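Local coordinates for protein tapirin (Caldicellulosiruptor hydrothermalis, PDB 6N2C) that probably binds cellulose and so helps the bacterium adhere to plant material, through a beta-helical C-terminal domain that carries a zinc ion, at residues Asp192-Asn197 with Arg205-Ser210; Asp212-Ser217 with Ser238-Gly243; Gly336-Ile341 with Ala357-Ile362; Leu376-Leu381 with Ile394-Thr399. One frame throughout, in Å; residues are numbered along the deposited sequence. Where two conformers were deposited one is given.

Interaction 1. Residues Asp192-Asn197 with Arg205-Ser210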
loop_
_atom_site.group_PDB
_atom_site.type_symbol
_atom_site.label_atom_id
_atom_site.label_comp_id
_atom_site.label_asym_id
_atom_site.label_seq_id
_atom_site.Cartn_x
_atom_site.Cartn_y
_atom_site.Cartn_z
ATOM N N ASP A 192 -13.432 -4.772 -12.646
ATOM C CA ASP A 192 -14.123 -3.688 -11.901
ATOM C C ASP A 192 -13.747 -3.732 -10.457
ATOM O O ASP A 192 -12.565 -3.535 -10.181
ATOM C CB ASP A 192 -15.605 -3.791 -12.235
ATOM C CG ASP A 192 -16.422 -2.525 -11.820
ATOM O OD1 ASP A 192 -15.862 -1.552 -11.383
ATOM O OD2 ASP A 192 -17.612 -2.522 -12.133
ATOM N N LYS A 193 -14.647 -3.979 -9.527
ATOM C CA LYS A 193 -14.333 -3.978 -8.111
ATOM C C LYS A 193 -14.125 -5.342 -7.516
ATOM O O LYS A 193 -14.587 -6.325 -8.084
ATOM C CB LYS A 193 -15.489 -3.378 -7.308
ATOM C CG LYS A 193 -15.608 -1.858 -7.500
ATOM C CD LYS A 193 -16.978 -1.385 -7.008
ATOM C CE LYS A 193 -17.405 -0.034 -7.639
ATOM N NZ LYS A 193 -16.336 1.005 -7.627
ATOM N N ILE A 194 -13.459 -5.391 -6.369
ATOM C CA ILE A 194 -13.446 -6.558 -5.533
ATOM C C ILE A 194 -14.028 -6.181 -4.179
ATOM O O ILE A 194 -13.467 -5.374 -3.502
ATOM C CB ILE A 194 -12.123 -7.231 -5.340
ATOM C CG1 ILE A 194 -11.555 -7.666 -6.703
ATOM C CG2 ILE A 194 -12.287 -8.483 -4.508
ATOM C CD1 ILE A 194 -10.164 -8.305 -6.571
ATOM N N ILE A 195 -15.212 -6.714 -3.907
ATOM C CA ILE A 195 -15.949 -6.414 -2.692
ATOM C C ILE A 195 -16.006 -7.557 -1.771
ATOM O O ILE A 195 -16.771 -8.494 -2.011
ATOM C CB ILE A 195 -17.344 -5.810 -2.971
ATOM C CG1 ILE A 195 -17.237 -4.724 -4.049
ATOM C CG2 ILE A 195 -17.937 -5.276 -1.660
ATOM C CD1 ILE A 195 -18.517 -4.385 -4.709
ATOM N N PHE A 196 -15.207 -7.504 -0.700
ATOM C CA PHE A 196 -15.125 -8.580 0.244
ATOM C C PHE A 196 -16.314 -8.435 1.255
ATOM O O PHE A 196 -17.255 -7.736 1.003
ATOM C CB PHE A 196 -13.779 -8.631 0.922
ATOM C CG PHE A 196 -12.649 -9.114 0.013
ATOM C CD1 PHE A 196 -12.618 -10.444 -0.436
ATOM C CD2 PHE A 196 -11.615 -8.305 -0.340
ATOM C CE1 PHE A 196 -11.594 -10.923 -1.214
ATOM C CE2 PHE A 196 -10.584 -8.814 -1.167
ATOM C CZ PHE A 196 -10.600 -10.105 -1.613
ATOM N N ASN A 197 -16.329 -9.269 2.236
ATOM C CA ASN A 197 -17.388 -9.285 3.247
ATOM C C ASN A 197 -16.696 -9.599 4.518
ATOM O O ASN A 197 -15.467 -9.844 4.532
ATOM C CB ASN A 197 -18.441 -10.294 2.890
ATOM C CG ASN A 197 -19.836 -9.827 3.275
ATOM O OD1 ASN A 197 -19.994 -9.288 4.373
ATOM N ND2 ASN A 197 -20.847 -9.998 2.365
ATOM N N ARG A 205 -1.405 -15.640 -4.498
ATOM C CA ARG A 205 -0.152 -15.190 -5.056
ATOM C C ARG A 205 -0.402 -13.776 -5.494
ATOM O O ARG A 205 -0.176 -12.847 -4.662
ATOM C CB ARG A 205 0.389 -16.048 -6.218
ATOM C CG ARG A 205 0.899 -17.385 -5.837
ATOM C CD ARG A 205 1.637 -17.965 -7.033
ATOM N NE ARG A 205 2.842 -17.216 -7.441
ATOM C CZ ARG A 205 3.729 -17.675 -8.320
ATOM N NH1 ARG A 205 3.543 -18.841 -8.963
ATOM N NH2 ARG A 205 4.784 -16.931 -8.624
ATOM N N ASN A 206 -0.967 -13.578 -6.690
ATOM C CA ASN A 206 -1.282 -12.206 -7.159
ATOM C C ASN A 206 -2.735 -11.876 -7.190
ATOM O O ASN A 206 -3.563 -12.753 -7.419
ATOM C CB ASN A 206 -0.557 -11.982 -8.463
ATOM C CG ASN A 206 0.953 -12.122 -8.282
ATOM O OD1 ASN A 206 1.509 -11.623 -7.292
ATOM N ND2 ASN A 206 1.668 -12.819 -9.224
ATOM N N MET A 207 -3.082 -10.563 -7.015
ATOM C CA MET A 207 -4.466 -10.142 -7.049
ATOM C C MET A 207 -4.523 -8.806 -7.757
ATOM O O MET A 207 -3.592 -7.993 -7.617
ATOM C CB MET A 207 -5.009 -9.960 -5.586
ATOM C CG MET A 207 -6.365 -9.289 -5.518
ATOM S SD MET A 207 -7.141 -9.283 -3.814
ATOM C CE MET A 207 -5.732 -10.057 -2.993
ATOM N N TYR A 208 -5.455 -8.696 -8.701
ATOM C CA TYR A 208 -5.640 -7.493 -9.445
ATOM C C TYR A 208 -7.091 -7.038 -9.384
ATOM O O TYR A 208 -8.053 -7.824 -9.499
ATOM C CB TYR A 208 -5.288 -7.694 -10.952
ATOM C CG TYR A 208 -5.644 -6.542 -11.886
ATOM C CD1 TYR A 208 -6.918 -6.391 -12.475
ATOM C CD2 TYR A 208 -4.708 -5.647 -12.262
ATOM C CE1 TYR A 208 -7.199 -5.292 -13.251
ATOM C CE2 TYR A 208 -4.979 -4.570 -13.063
ATOM C CZ TYR A 208 -6.246 -4.430 -13.587
ATOM O OH TYR A 208 -6.536 -3.366 -14.427
ATOM N N SER A 209 -7.286 -5.710 -9.267
ATOM C CA SER A 209 -8.601 -5.140 -9.473
ATOM C C SER A 209 -8.421 -3.864 -10.228
ATOM O O SER A 209 -7.404 -3.167 -10.070
ATOM C CB SER A 209 -9.216 -4.856 -8.089
ATOM O OG SER A 209 -10.584 -4.571 -8.194
ATOM N N SER A 210 -9.415 -3.467 -11.035
ATOM C CA SER A 210 -9.308 -2.213 -11.713
ATOM C C SER A 210 -9.857 -1.107 -10.762
ATOM O O SER A 210 -9.171 -0.105 -10.512
ATOM C CB SER A 210 -10.119 -2.255 -13.043
ATOM O OG SER A 210 -10.076 -0.935 -13.641
#
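Ile194 reaches into the corner made by Met207, Tyr208 and Ser209, each of its branches finding a different neighbour. CB starts 4.2 Å from Ser209 OG. CG1 is held anti to the carbonyl carbon (chi1 -59°) and comes closer, 3.6 Å from Ser209 OG. CD1, at the far end, lies 3.6 Å from Tyr208 O and 4.1 Å from Met207 CG. The remaining branch, CG2, turns to its own segment and sits 3.7 Å above one face of the Phe196 ring, toward the rim. Phe196 and Met207 reach toward each other tip to tip: Met207 SD stops 4.2 Å from Phe196 CZ, at the ring edge and 87° off the ring normal, an edge-on Met-aromatic contact. The polar end of the contact is at Asp192. Its carbonyl O is 3.0 Å from Ser209 OG, a hydroxyl whose strongest partner is Ser211 O, and accepts a weak bond of 3.3 Å from Ser210 N. With Ile213 also touching Ile194, Phe196 and Met207, the apolar side chains lie buried, while the backbone of Asp192 and Ser210 closes the partly exposed end. The touching parts run 132° apart, so no ladder of backbone bonds joins them, and side chains carry most of the contact. Strands 194-195 and 206-209 belong to different faces of successive coils; such inward-pointing isoleucine, phenylalanine and methionine filling the bend between two faces is typical of the apolar core of a parallel beta-helix.

Interaction 2. Residues Asp212-Ser217 with Ser238-Gly243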
loop_
_atom_site.group_PDB
_atom_site.type_symbol
_atom_site.label_atom_id
_atom_site.label_comp_id
_atom_site.label_asym_id
_atom_site.label_seq_id
_atom_site.Cartn_x
_atom_site.Cartn_y
_atom_site.Cartn_z
ATOM N N ASP A 212 -12.033 -0.262 -6.920
ATOM C CA ASP A 212 -11.613 -0.426 -5.542
ATOM C C ASP A 212 -11.645 -1.871 -5.050
ATOM O O ASP A 212 -12.532 -2.668 -5.401
ATOM C CB ASP A 212 -12.540 0.307 -4.597
ATOM C CG ASP A 212 -12.548 1.807 -4.799
ATOM O OD1 ASP A 212 -11.578 2.405 -5.239
ATOM O OD2 ASP A 212 -13.636 2.402 -4.590
ATOM N N ILE A 213 -10.726 -2.190 -4.188
ATOM C CA ILE A 213 -10.828 -3.410 -3.386
ATOM C C ILE A 213 -11.295 -2.984 -2.001
ATOM O O ILE A 213 -10.644 -2.114 -1.391
ATOM C CB ILE A 213 -9.520 -4.144 -3.271
ATOM C CG1 ILE A 213 -9.037 -4.569 -4.646
ATOM C CG2 ILE A 213 -9.688 -5.291 -2.299
ATOM C CD1 ILE A 213 -7.706 -5.329 -4.648
ATOM N N THR A 214 -12.428 -3.492 -1.540
ATOM C CA THR A 214 -12.971 -3.104 -0.238
ATOM C C THR A 214 -13.024 -4.278 0.740
ATOM O O THR A 214 -13.674 -5.307 0.472
ATOM C CB THR A 214 -14.393 -2.528 -0.410
ATOM O OG1 THR A 214 -14.345 -1.375 -1.283
ATOM C CG2 THR A 214 -14.904 -2.054 0.928
ATOM N N LEU A 215 -12.357 -4.132 1.888
ATOM C CA LEU A 215 -12.495 -5.016 2.982
ATOM C C LEU A 215 -13.591 -4.513 3.962
ATOM O O LEU A 215 -13.900 -3.299 4.035
ATOM C CB LEU A 215 -11.223 -5.131 3.788
ATOM C CG LEU A 215 -10.056 -5.769 3.048
ATOM C CD1 LEU A 215 -8.878 -5.731 4.004
ATOM C CD2 LEU A 215 -10.350 -7.232 2.779
ATOM N N ARG A 216 -14.171 -5.470 4.651
ATOM C CA ARG A 216 -15.132 -5.205 5.768
ATOM C C ARG A 216 -14.438 -5.540 7.039
ATOM O O ARG A 216 -13.431 -6.213 7.044
ATOM C CB ARG A 216 -16.459 -5.989 5.609
ATOM C CG ARG A 216 -17.111 -5.768 4.255
ATOM C CD ARG A 216 -17.415 -4.288 3.970
ATOM N NE ARG A 216 -18.273 -4.104 2.786
ATOM C CZ ARG A 216 -18.558 -2.927 2.264
ATOM N NH1 ARG A 216 -18.072 -1.794 2.829
ATOM N NH2 ARG A 216 -19.315 -2.874 1.169
ATOM N N SER A 217 -14.988 -5.091 8.148
ATOM C CA SER A 217 -14.392 -5.338 9.425
ATOM C C SER A 217 -14.351 -6.838 9.792
ATOM O O SER A 217 -15.263 -7.639 9.428
ATOM C CB SER A 217 -15.150 -4.579 10.542
ATOM O OG SER A 217 -16.367 -5.283 10.798
ATOM N N SER A 238 -8.805 2.433 -5.252
ATOM C CA SER A 238 -8.133 2.424 -3.942
ATOM C C SER A 238 -8.180 1.073 -3.320
ATOM O O SER A 238 -8.845 0.151 -3.836
ATOM C CB SER A 238 -8.749 3.431 -2.957
ATOM O OG SER A 238 -8.757 4.706 -3.499
ATOM N N PHE A 239 -7.490 0.942 -2.196
ATOM C CA PHE A 239 -7.612 -0.209 -1.313
ATOM C C PHE A 239 -8.204 0.313 -0.000
ATOM O O PHE A 239 -7.668 1.280 0.574
ATOM C CB PHE A 239 -6.273 -0.868 -1.095
ATOM C CG PHE A 239 -6.370 -2.159 -0.342
ATOM C CD1 PHE A 239 -6.499 -2.185 1.060
ATOM C CD2 PHE A 239 -6.386 -3.379 -1.012
ATOM C CE1 PHE A 239 -6.656 -3.413 1.743
ATOM C CE2 PHE A 239 -6.504 -4.571 -0.321
ATOM C CZ PHE A 239 -6.641 -4.590 1.035
ATOM N N ILE A 240 -9.330 -0.253 0.414
ATOM C CA ILE A 240 -10.087 0.283 1.554
ATOM C C ILE A 240 -10.106 -0.764 2.637
ATOM O O ILE A 240 -10.642 -1.886 2.425
ATOM C CB ILE A 240 -11.533 0.642 1.105
ATOM C CG1 ILE A 240 -11.412 1.754 0.034
ATOM C CG2 ILE A 240 -12.354 1.027 2.319
ATOM C CD1 ILE A 240 -12.672 2.105 -0.706
ATOM N N PHE A 241 -9.569 -0.424 3.830
ATOM C CA PHE A 241 -9.639 -1.318 4.983
ATOM C C PHE A 241 -10.973 -1.109 5.725
ATOM O O PHE A 241 -11.552 -0.007 5.657
ATOM C CB PHE A 241 -8.526 -1.053 6.007
ATOM C CG PHE A 241 -7.143 -1.523 5.600
ATOM C CD1 PHE A 241 -6.382 -0.817 4.711
ATOM C CD2 PHE A 241 -6.641 -2.647 6.097
ATOM C CE1 PHE A 241 -5.153 -1.261 4.281
ATOM C CE2 PHE A 241 -5.391 -3.068 5.732
ATOM C CZ PHE A 241 -4.652 -2.427 4.784
ATOM N N GLY A 242 -11.443 -2.119 6.442
ATOM C CA GLY A 242 -12.704 -2.042 7.194
ATOM C C GLY A 242 -12.633 -2.063 8.695
ATOM O O GLY A 242 -13.570 -1.594 9.395
ATOM N N GLY A 243 -11.530 -2.549 9.212
ATOM C CA GLY A 243 -11.270 -2.659 10.649
ATOM C C GLY A 243 -10.790 -3.986 11.121
ATOM O O GLY A 243 -11.335 -5.020 10.708
#
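Ile213 and Phe239 meet on the buried face of two parallel strands, where the packing is tight. Phe239 CG is anti to the backbone N (chi1 -172°), and the end of the ring comes near the other strand, Phe239 CE2 lying 3.8 Å from Ile213 CG2. Leu215 comes to the same ring further along, with CD1 3.9 Å from Phe239 CZ, and both aliphatic side chains approach it obliquely. Phe239 CE1 in turn stands 3.6 Å above one face of the Phe241 ring, near its rim. Three backbone hydrogen bonds, Ile213 N to Ser238 O, Ile240 N to Ile213 O and Leu215 N to Ile240 O, keep the strands in register. The other face is looser and partly exposed. Thr214 and Ile240 lie side by side there, pointing the same way, with OG1 of Thr214 3.9 Å from Ile240 CD1. At its start Asp212 OD1 takes the N-H of Ser238 at 2.8 Å in an almost straight bond (172°), received on the anti side of the carboxylate. Beyond the strands side-chain contact thins out, Arg216 pointing away with its guanidinium over Thr214 CG2, but the backbones draw closer, Gly242 CA lying 3.6 Å from Leu215 O. Strands 213-214 and 239-240 are flanked by 194-195 and 259-260. Beneath them Ile213 rests on Ile232 and Val234 of strand 231-234, Phe239 on Met253 and Thr255 of strand 252-255, and Leu215 and Phe241 on Val247 of strand 246-249.

Interaction 3. Residues Gly336-Ile341 with Ala357-Ile362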
loop_
_atom_site.group_PDB
_atom_site.type_symbol
_atom_site.label_atom_id
_atom_site.label_comp_id
_atom_site.label_asym_id
_atom_site.label_seq_id
_atom_site.Cartn_x
_atom_site.Cartn_y
_atom_site.Cartn_z
ATOM N N GLY A 336 10.657 14.308 0.923
ATOM C CA GLY A 336 9.577 15.174 0.644
ATOM C C GLY A 336 9.828 16.083 -0.496
ATOM O O GLY A 336 11.002 16.099 -1.011
ATOM N N GLY A 337 8.864 16.927 -0.882
ATOM C CA GLY A 337 7.554 17.050 -0.289
ATOM C C GLY A 337 7.589 17.940 0.932
ATOM O O GLY A 337 8.670 18.241 1.493
ATOM N N ASP A 338 6.389 18.251 1.421
ATOM C CA ASP A 338 6.269 19.017 2.642
ATOM C C ASP A 338 5.893 18.102 3.777
ATOM O O ASP A 338 5.150 17.101 3.612
ATOM C CB ASP A 338 5.163 20.112 2.457
ATOM C CG ASP A 338 5.493 21.133 1.395
ATOM O OD1 ASP A 338 6.676 21.387 1.072
ATOM O OD2 ASP A 338 4.530 21.760 0.948
ATOM N N ILE A 339 6.370 18.474 4.961
ATOM C CA ILE A 339 6.153 17.727 6.147
ATOM C C ILE A 339 5.517 18.674 7.168
ATOM O O ILE A 339 6.029 19.795 7.357
ATOM C CB ILE A 339 7.446 17.278 6.702
ATOM C CG1 ILE A 339 8.203 16.338 5.755
ATOM C CG2 ILE A 339 7.212 16.498 7.985
ATOM C CD1 ILE A 339 9.494 15.720 6.339
ATOM N N GLU A 340 4.405 18.249 7.800
ATOM C CA GLU A 340 3.751 19.121 8.782
ATOM C C GLU A 340 3.466 18.253 10.013
ATOM O O GLU A 340 2.790 17.205 9.904
ATOM C CB GLU A 340 2.507 19.756 8.168
ATOM C CG GLU A 340 1.711 20.581 9.173
ATOM C CD GLU A 340 0.441 21.148 8.538
ATOM O OE1 GLU A 340 0.238 21.057 7.295
ATOM O OE2 GLU A 340 -0.321 21.755 9.270
ATOM N N ILE A 341 4.012 18.640 11.181
ATOM C CA ILE A 341 3.806 17.914 12.403
ATOM C C ILE A 341 3.069 18.890 13.329
ATOM O O ILE A 341 3.564 19.992 13.556
ATOM C CB ILE A 341 5.152 17.512 13.021
ATOM C CG1 ILE A 341 6.014 16.771 11.960
ATOM C CG2 ILE A 341 5.016 16.714 14.276
ATOM C CD1 ILE A 341 7.354 16.353 12.430
ATOM N N ALA A 357 13.082 17.668 2.822
ATOM C CA ALA A 357 11.844 18.347 2.616
ATOM C C ALA A 357 11.986 19.638 1.873
ATOM O O ALA A 357 13.050 20.262 1.718
ATOM C CB ALA A 357 11.193 18.642 3.985
ATOM N N ASN A 358 10.873 20.018 1.268
ATOM C CA ASN A 358 10.658 21.377 0.781
ATOM C C ASN A 358 10.264 22.237 2.018
ATOM O O ASN A 358 11.135 22.802 2.654
ATOM C CB ASN A 358 9.605 21.366 -0.308
ATOM C CG ASN A 358 9.336 22.731 -0.849
ATOM O OD1 ASN A 358 10.250 23.532 -0.956
ATOM N ND2 ASN A 358 8.095 23.013 -1.191
ATOM N N ASN A 359 8.983 22.273 2.410
ATOM C CA ASN A 359 8.577 22.932 3.648
ATOM C C ASN A 359 8.558 21.970 4.786
ATOM O O ASN A 359 8.106 20.836 4.661
ATOM C CB ASN A 359 7.237 23.627 3.478
ATOM C CG ASN A 359 7.302 24.689 2.407
ATOM O OD1 ASN A 359 8.304 25.420 2.291
ATOM N ND2 ASN A 359 6.312 24.725 1.557
ATOM N N LEU A 360 9.085 22.395 5.940
ATOM C CA LEU A 360 9.040 21.567 7.136
ATOM C C LEU A 360 8.381 22.426 8.224
ATOM O O LEU A 360 8.921 23.504 8.589
ATOM C CB LEU A 360 10.449 21.131 7.560
ATOM C CG LEU A 360 10.502 20.439 8.929
ATOM C CD1 LEU A 360 9.616 19.199 9.063
ATOM C CD2 LEU A 360 11.885 20.082 9.363
ATOM N N ASP A 361 7.227 22.005 8.716
ATOM C CA ASP A 361 6.485 22.835 9.707
ATOM C C ASP A 361 6.304 22.017 10.946
ATOM O O ASP A 361 5.902 20.866 10.840
ATOM C CB ASP A 361 5.096 23.168 9.175
ATOM C CG ASP A 361 5.067 24.212 8.062
ATOM O OD1 ASP A 361 5.935 24.194 7.174
ATOM O OD2 ASP A 361 4.105 25.075 8.072
ATOM N N ILE A 362 6.606 22.586 12.134
ATOM C CA ILE A 362 6.451 21.886 13.414
ATOM C C ILE A 362 5.684 22.869 14.311
ATOM O O ILE A 362 6.170 24.037 14.504
ATOM C CB ILE A 362 7.784 21.575 14.030
ATOM C CG1 ILE A 362 8.762 20.917 12.987
ATOM C CG2 ILE A 362 7.693 20.587 15.150
ATOM C CD1 ILE A 362 10.183 21.350 13.126
HETATM O O HOH W 1 5.052 21.935 5.680
#
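At the bend where two successive coils of the beta-helix turn onto a new face, Asp338 takes hold of Asn358 and Asn359. Its OD1 accepts the backbone N-H of Asn359 at 2.8 Å, the donor standing 38° out of the carboxylate plane, and a weak bond from Asn358 ND2 at 3.1 Å. All three side chains point the same way, lying alongside one another. A cis peptide precedes Gly337 in the turn, and Gly337 O receives Asn358 N at 2.8 Å. Strands 338-341 and 359-362 run parallel, axes 1° apart, joined by the backbone bonds Ile339 N to Asn359 O, Asp361 N to Ile339 O and Ile341 N to Asp361 O. Asparagines carry the turn into the next coil: Asn359 OD1 bonds Asn380 ND2, and Asn358 OD1 makes a weak bond to Asn379 ND2, short rungs that recall the asparagine ladders of parallel beta-helices. The buried face is aliphatic. Leu360 CG is anti to the backbone N (chi1 171°), and CD1 lies 3.7 Å from Ile339 CB, the side chains crossing at a slant; Ile339 CD1 is 4.1 Å from Ala357 CB. Glu340 and Asp361 occupy the partly exposed face; Glu340 is salt-bridged to Lys318 and Arg342.

Interaction 4. Residues Leu376-Leu381 with Ile394-Thr399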
loop_
_atom_site.group_PDB
_atom_site.type_symbol
_atom_site.label_atom_id
_atom_site.label_comp_id
_atom_site.label_asym_id
_atom_site.label_seq_id
_atom_site.Cartn_x
_atom_site.Cartn_y
_atom_site.Cartn_z
ATOM N N LEU A 376 18.303 16.895 9.054
ATOM C CA LEU A 376 17.129 17.349 8.340
ATOM C C LEU A 376 17.507 18.476 7.378
ATOM O O LEU A 376 18.167 19.467 7.782
ATOM C CB LEU A 376 16.036 17.790 9.301
ATOM C CG LEU A 376 15.630 16.628 10.236
ATOM C CD1 LEU A 376 16.350 16.739 11.554
ATOM C CD2 LEU A 376 14.147 16.543 10.461
ATOM N N TYR A 377 17.103 18.335 6.117
ATOM C CA TYR A 377 17.306 19.325 5.097
ATOM C C TYR A 377 15.925 19.879 4.672
ATOM O O TYR A 377 15.040 19.095 4.340
ATOM C CB TYR A 377 17.980 18.701 3.828
ATOM C CG TYR A 377 19.305 18.123 4.014
ATOM C CD1 TYR A 377 19.498 16.858 4.472
ATOM C CD2 TYR A 377 20.425 18.897 3.737
ATOM C CE1 TYR A 377 20.742 16.323 4.677
ATOM C CE2 TYR A 377 21.678 18.387 3.910
ATOM C CZ TYR A 377 21.854 17.119 4.354
ATOM O OH TYR A 377 23.126 16.636 4.556
ATOM N N CYS A 378 15.772 21.194 4.683
ATOM C CA CYS A 378 14.590 21.850 4.191
ATOM C C CYS A 378 14.858 23.145 3.435
ATOM O O CYS A 378 15.902 23.818 3.631
ATOM C CB CYS A 378 13.522 22.034 5.302
ATOM S SG CYS A 378 14.098 23.175 6.582
ATOM N N ASN A 379 13.882 23.534 2.605
ATOM C CA ASN A 379 13.893 24.857 2.026
ATOM C C ASN A 379 13.352 25.894 3.022
ATOM O O ASN A 379 14.051 26.855 3.377
ATOM C CB ASN A 379 13.130 24.886 0.716
ATOM C CG ASN A 379 12.940 26.349 0.205
ATOM O OD1 ASN A 379 13.837 27.189 0.355
ATOM N ND2 ASN A 379 11.822 26.611 -0.458
ATOM N N ASN A 380 12.145 25.668 3.563
ATOM C CA ASN A 380 11.627 26.546 4.568
ATOM C C ASN A 380 11.344 25.750 5.817
ATOM O O ASN A 380 10.819 24.630 5.738
ATOM C CB ASN A 380 10.383 27.266 4.085
ATOM C CG ASN A 380 10.665 28.235 2.956
ATOM O OD1 ASN A 380 11.628 29.017 2.976
ATOM N ND2 ASN A 380 9.767 28.223 1.953
ATOM N N LEU A 381 11.667 26.347 6.968
ATOM C CA LEU A 381 11.411 25.784 8.297
ATOM C C LEU A 381 10.484 26.719 9.038
ATOM O O LEU A 381 10.817 27.902 9.170
ATOM C CB LEU A 381 12.662 25.690 9.074
ATOM C CG LEU A 381 12.590 25.162 10.538
ATOM C CD1 LEU A 381 12.024 23.779 10.531
ATOM C CD2 LEU A 381 13.922 25.117 11.198
ATOM N N ILE A 394 20.194 20.648 11.314
ATOM C CA ILE A 394 19.179 21.120 10.376
ATOM C C ILE A 394 19.898 22.027 9.392
ATOM O O ILE A 394 20.680 22.914 9.768
ATOM C CB ILE A 394 18.048 21.852 11.077
ATOM C CG1 ILE A 394 17.387 20.960 12.139
ATOM C CG2 ILE A 394 17.055 22.490 10.114
ATOM C CD1 ILE A 394 16.344 21.657 13.008
ATOM N N VAL A 395 19.558 21.856 8.133
ATOM C CA VAL A 395 20.010 22.693 7.042
ATOM C C VAL A 395 18.805 23.358 6.478
ATOM O O VAL A 395 17.893 22.678 6.045
ATOM C CB VAL A 395 20.718 21.820 5.968
ATOM C CG1 VAL A 395 21.086 22.652 4.752
ATOM C CG2 VAL A 395 21.968 21.226 6.560
ATOM N N CYS A 396 18.755 24.686 6.411
ATOM C CA CYS A 396 17.618 25.356 5.870
ATOM C C CYS A 396 18.167 26.300 4.757
ATOM O O CYS A 396 18.875 27.263 5.071
ATOM C CB CYS A 396 16.851 26.167 6.930
ATOM S SG CYS A 396 15.501 27.117 6.246
ATOM N N SER A 397 17.822 26.070 3.480
ATOM C CA SER A 397 18.306 26.929 2.377
ATOM C C SER A 397 17.451 28.116 2.119
ATOM O O SER A 397 17.876 29.031 1.391
ATOM C CB SER A 397 18.354 26.079 1.121
ATOM O OG SER A 397 17.025 25.576 0.871
ATOM N N GLY A 398 16.207 28.179 2.677
ATOM C CA GLY A 398 15.271 29.238 2.390
ATOM C C GLY A 398 15.119 30.143 3.589
ATOM O O GLY A 398 16.075 30.770 3.991
ATOM N N THR A 399 13.942 30.145 4.222
ATOM C CA THR A 399 13.689 31.048 5.335
ATOM C C THR A 399 13.236 30.198 6.527
ATOM O O THR A 399 12.446 29.223 6.387
ATOM C CB THR A 399 12.572 31.991 4.877
ATOM O OG1 THR A 399 13.072 32.777 3.763
ATOM C CG2 THR A 399 12.123 32.885 5.983
HETATM O O HOH W 2 12.199 31.131 1.495
#
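Tyr377 and Val395 lie side by side, pointing the same way, on one face of two parallel strands. Tyr377 CG is anti to the carbonyl carbon (chi1 -62°), and the ring runs alongside the valine: its CD2 is 3.7 Å from Val395 CB and its CE2 3.9 Å from Val395 CG2, the approach to the ring being oblique. On the opposite face the side chains are differently matched. Leu376 and Ile394 touch loosely, CD1 to CG1 at 4.4 Å. Cys378 and Cys396, adjacent but not disulfide-bonded, turn their sulfurs differently. Cys378 SG sits between the backbone N and the carbonyl carbon (chi1 66°) and lies 4.1 Å from Cys396 CB, whereas Cys396 SG is anti to its backbone N and lies 4.3 Å from Leu381 CB. Leu381 belongs to the next face of the coil, yet its CD2 still comes within 4.2 Å of Ile394 CG2, so aliphatic packing carries on round the bend. Polar groups fill the outer side of that bend: Asn380 OD1 receives Thr399 N at 2.9 Å, in the plane of the amide carbonyl, and a proton of a water that also bonds Thr399 OG1. Leu381 N goes to Thr399 O, resuming the backbone pairing after Val395 N to Leu376 O, Cys378 N to Val395 O and Ser397 N to Cys378 O. Strand 374-378 is flanked by 354-356 and 393-396, strand 380-384 by 359-363 and 400-403. Tyr356 and Phe442 meet the ring of Tyr377, Val440 touches Val395, and Arg420 bonds Gly398 O and Thr399 OG1.

How the interactions relate
Interactions 1 and 2 touch, centres about 10 Å apart, as do interactions 3 and 4; the pairs lie well apart along the beta-helix. Strand 194-195 pairs with 213-214, joining the first two, and strand 359-363 pairs with 380-384, joining the last two. Interaction 1 is the buried one: it joins different faces of successive coils through side chains, with little backbone bonding. The others are partly buried and run between successive coils, with backbone ladders and apolar inner faces; the outer face is charged in interaction 3 but mixed in interactions 2 and 4. Aromatic rings weigh most in interaction 2, carboxylate and asparagine bonds in interaction 3, and cysteine, leucine and a bridging water in interaction 4.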